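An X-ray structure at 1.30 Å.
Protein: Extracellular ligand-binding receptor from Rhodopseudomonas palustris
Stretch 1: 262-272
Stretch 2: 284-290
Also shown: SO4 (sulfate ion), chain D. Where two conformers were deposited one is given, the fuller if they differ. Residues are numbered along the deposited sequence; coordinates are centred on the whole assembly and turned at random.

Stretch 1 262-272: PENKAFLALLQ
Stretch 2 (284-290) TSVAAYD

Both stretches are helical throughout, with phi near -65° and psi near -40°; Thr284, at psi -23°, departs most from this. Regular i to i+4 hydrogen bonds run through each, such as Leu271 N to Phe267 O (2.8 Å) and Tyr289 N to Ser285 O (2.9 Å). The helices cross almost perpendicularly, at 96° between their N-to-C directions, with axes 12.0 Å apart at closest approach. The register is set by Phe267 CA lying 8.4 Å from Val286 CA and Leu271 CA 8.7 Å from Ser285 CA. The contact is small, 298 Å² summed over both sides, with Phe267 (95 Å²) and Tyr289 (82 Å²) supplying most of it, and no hydrogen bond crosses it directly.

Phe267 is the centre of the packing. Its CA-to-CB bond points toward the second helix, and chi1 of 174° (t) with chi2 of 57° carries the flat ring across the gap. Its tip lies close to the other backbone, with CZ 3.7 Å from Val286 CA, while CE2 is 4.0 Å from Val286 CB. The CA-to-CB bond of Val286, chi1 75° (p), runs sideways, and its compact apolar side chain lies beside the ring. The CA-to-CB bond of Ser285, also p at 70°, points toward the first helix; its OG lies at the edge of the Phe267 ring, 3.5 Å from Phe267 CZ. This hydroxyl is tolerable beside an apolar ring because it is hydrogen-bonded to a residue flanking the stretches.

Tyr289 meets Phe267 from one helical turn beyond Ser285. With chi1 -174° (t) and chi2 85°, it offers a face to the Phe267 edge: the centroids are 5.0 Å apart, the planes are inclined at 64°, and Phe267 CE1 approaches Tyr289 CG to 3.6 Å. Such an edge-to-face pair sets ring hydrogens against a pi cloud. Leu270 (m, t; -71°, 164°) extends the apolar packing, its CD1 3.7 Å from Tyr289 OH and 4.3 Å from Tyr289 CE1. Leu271, with the same rotamer (-76°, 163°), starts sideways but brings CD2 to 4.3 Å from Ser285 CB, filling space beside the buried serine.

The para hydroxyl of Tyr289 extends past the apolar packing and donates a 2.7 Å hydrogen bond from OH to O1 of a sulfate, probably from the crystallisation liquor. Glu263, whose flexible polar chain suits a partly exposed place beside the ion, has chi1 -175° (t), chi2 53° (p) and chi3 26°: its OE2 lies 2.6 Å from sulfate O3, close enough that an acid group probably contributes a proton, and 3.9 Å from Tyr289 OH.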

# COMPACT_ATOMS: atom_id res chain seq x y z
N PRO A 262 7.44 1.09 20.07
CA PRO A 262 7.25 -0.21 20.73
C PRO A 262 6.31 -1.12 19.95
O PRO A 262 6.49 -2.34 19.92
CB PRO A 262 6.63 0.18 22.08
CG PRO A 262 7.06 1.58 22.31
CD PRO A 262 7.21 2.23 20.97
N GLU A 263 5.26 -0.55 19.37
CA GLU A 263 4.31 -1.39 18.66
C GLU A 263 4.93 -2.01 17.42
O GLU A 263 4.63 -3.15 17.08
CB GLU A 263 3.04 -0.60 18.30
CG GLU A 263 1.97 -1.45 17.66
CD GLU A 263 1.60 -2.69 18.47
OE1 GLU A 263 1.79 -2.67 19.70
OE2 GLU A 263 1.14 -3.67 17.83
N ASN A 264 5.78 -1.27 16.71
CA ASN A 264 6.45 -1.88 15.56
C ASN A 264 7.44 -2.96 16.00
O ASN A 264 7.50 -4.01 15.38
CB ASN A 264 7.13 -0.85 14.67
CG ASN A 264 7.53 -1.47 13.34
OD1 ASN A 264 6.73 -2.23 12.73
ND2 ASN A 264 8.74 -1.20 12.88
N LYS A 265 8.17 -2.73 17.09
CA LYS A 265 9.10 -3.77 17.58
C LYS A 265 8.32 -5.03 17.94
O LYS A 265 8.76 -6.16 17.63
CB LYS A 265 9.87 -3.22 18.76
CG LYS A 265 10.85 -2.11 18.37
CD LYS A 265 11.48 -1.50 19.63
CE LYS A 265 12.73 -0.67 19.36
NZ LYS A 265 12.29 0.42 18.53
N ALA A 266 7.16 -4.87 18.57
CA ALA A 266 6.36 -6.02 18.94
C ALA A 266 5.83 -6.74 17.68
O ALA A 266 5.82 -7.95 17.62
CB ALA A 266 5.20 -5.56 19.83
N PHE A 267 5.40 -5.97 16.69
CA PHE A 267 4.89 -6.54 15.43
C PHE A 267 5.98 -7.33 14.73
O PHE A 267 5.70 -8.43 14.26
CB PHE A 267 4.46 -5.35 14.55
CG PHE A 267 4.04 -5.70 13.12
CD1 PHE A 267 3.01 -6.63 12.87
CD2 PHE A 267 4.66 -5.07 12.04
CE1 PHE A 267 2.61 -6.92 11.58
CE2 PHE A 267 4.24 -5.33 10.75
CZ PHE A 267 3.25 -6.27 10.51
N LEU A 268 7.22 -6.81 14.67
CA LEU A 268 8.29 -7.56 14.02
C LEU A 268 8.55 -8.87 14.77
O LEU A 268 8.79 -9.92 14.15
CB LEU A 268 9.54 -6.69 13.96
CG LEU A 268 9.41 -5.45 13.04
CD1 LEU A 268 10.71 -4.66 13.04
CD2 LEU A 268 8.98 -5.76 11.60
N ALA A 269 8.52 -8.83 16.10
CA ALA A 269 8.69 -10.07 16.88
C ALA A 269 7.58 -11.07 16.56
O ALA A 269 7.82 -12.28 16.46
CB ALA A 269 8.74 -9.73 18.37
N LEU A 270 6.35 -10.57 16.44
CA LEU A 270 5.20 -11.45 16.14
C LEU A 270 5.34 -12.01 14.73
O LEU A 270 4.98 -13.17 14.50
CB LEU A 270 3.89 -10.69 16.29
CG LEU A 270 3.52 -10.37 17.75
CD1 LEU A 270 2.43 -9.29 17.82
CD2 LEU A 270 3.09 -11.64 18.49
N LEU A 271 5.81 -11.20 13.76
CA LEU A 271 6.05 -11.74 12.41
C LEU A 271 7.03 -12.89 12.46
O LEU A 271 6.83 -13.93 11.83
CB LEU A 271 6.58 -10.62 11.51
CG LEU A 271 5.51 -9.64 11.06
CD1 LEU A 271 6.17 -8.36 10.54
CD2 LEU A 271 4.64 -10.24 9.97
N GLN A 272 8.12 -12.73 13.22
CA GLN A 272 9.10 -13.79 13.33
C GLN A 272 8.49 -15.03 14.03
O GLN A 272 8.74 -16.17 13.61
CB GLN A 272 10.33 -13.30 14.12
CG GLN A 272 11.16 -12.27 13.34
CD GLN A 272 12.29 -11.71 14.16
OE1 GLN A 272 12.09 -11.34 15.32
NE2 GLN A 272 13.49 -11.65 13.58
N THR A 284 2.47 -4.62 2.92
CA THR A 284 1.20 -5.35 2.92
C THR A 284 1.01 -6.16 4.22
O THR A 284 -0.12 -6.45 4.59
CB THR A 284 1.05 -6.24 1.70
OG1 THR A 284 2.19 -7.10 1.56
CG2 THR A 284 0.90 -5.40 0.42
N SER A 285 2.10 -6.49 4.93
CA SER A 285 1.94 -7.17 6.22
C SER A 285 1.26 -6.31 7.28
O SER A 285 0.43 -6.83 8.02
CB SER A 285 3.28 -7.74 6.75
OG SER A 285 4.14 -6.70 7.13
N VAL A 286 1.61 -5.02 7.34
CA VAL A 286 1.00 -4.19 8.36
C VAL A 286 -0.46 -3.91 7.99
O VAL A 286 -1.33 -3.84 8.86
CB VAL A 286 1.82 -2.93 8.65
CG1 VAL A 286 1.72 -1.84 7.57
CG2 VAL A 286 1.38 -2.34 10.02
N ALA A 287 -0.73 -3.76 6.69
CA ALA A 287 -2.14 -3.54 6.27
C ALA A 287 -2.96 -4.79 6.63
O ALA A 287 -4.13 -4.66 6.99
CB ALA A 287 -2.21 -3.27 4.79
N ALA A 288 -2.35 -5.96 6.52
CA ALA A 288 -3.06 -7.21 6.88
C ALA A 288 -3.25 -7.35 8.39
O ALA A 288 -4.32 -7.80 8.82
CB ALA A 288 -2.34 -8.42 6.27
N TYR A 289 -2.23 -6.98 9.15
CA TYR A 289 -2.33 -7.04 10.61
C TYR A 289 -3.47 -6.12 11.09
O TYR A 289 -4.33 -6.53 11.89
CB TYR A 289 -0.98 -6.60 11.18
CG TYR A 289 -0.83 -6.73 12.69
CD1 TYR A 289 -0.42 -7.94 13.29
CD2 TYR A 289 -1.10 -5.65 13.53
CE1 TYR A 289 -0.26 -8.06 14.66
CE2 TYR A 289 -0.94 -5.76 14.91
CZ TYR A 289 -0.55 -6.97 15.47
OH TYR A 289 -0.43 -7.13 16.85
N ASP A 290 -3.48 -4.87 10.62
CA ASP A 290 -4.53 -3.92 10.97
C ASP A 290 -5.89 -4.34 10.37
O ASP A 290 -6.95 -4.08 10.98
CB ASP A 290 -4.14 -2.50 10.57
CG ASP A 290 -3.05 -1.96 11.48
OD1 ASP A 290 -3.15 -2.13 12.72
OD2 ASP A 290 -2.11 -1.35 10.96
S SO4 D . -1.81 -4.86 19.59
O1 SO4 D . -2.03 -5.70 18.41
O2 SO4 D . -2.34 -5.57 20.75
O3 SO4 D . -0.38 -4.59 19.75
O4 SO4 D . -2.62 -3.62 19.56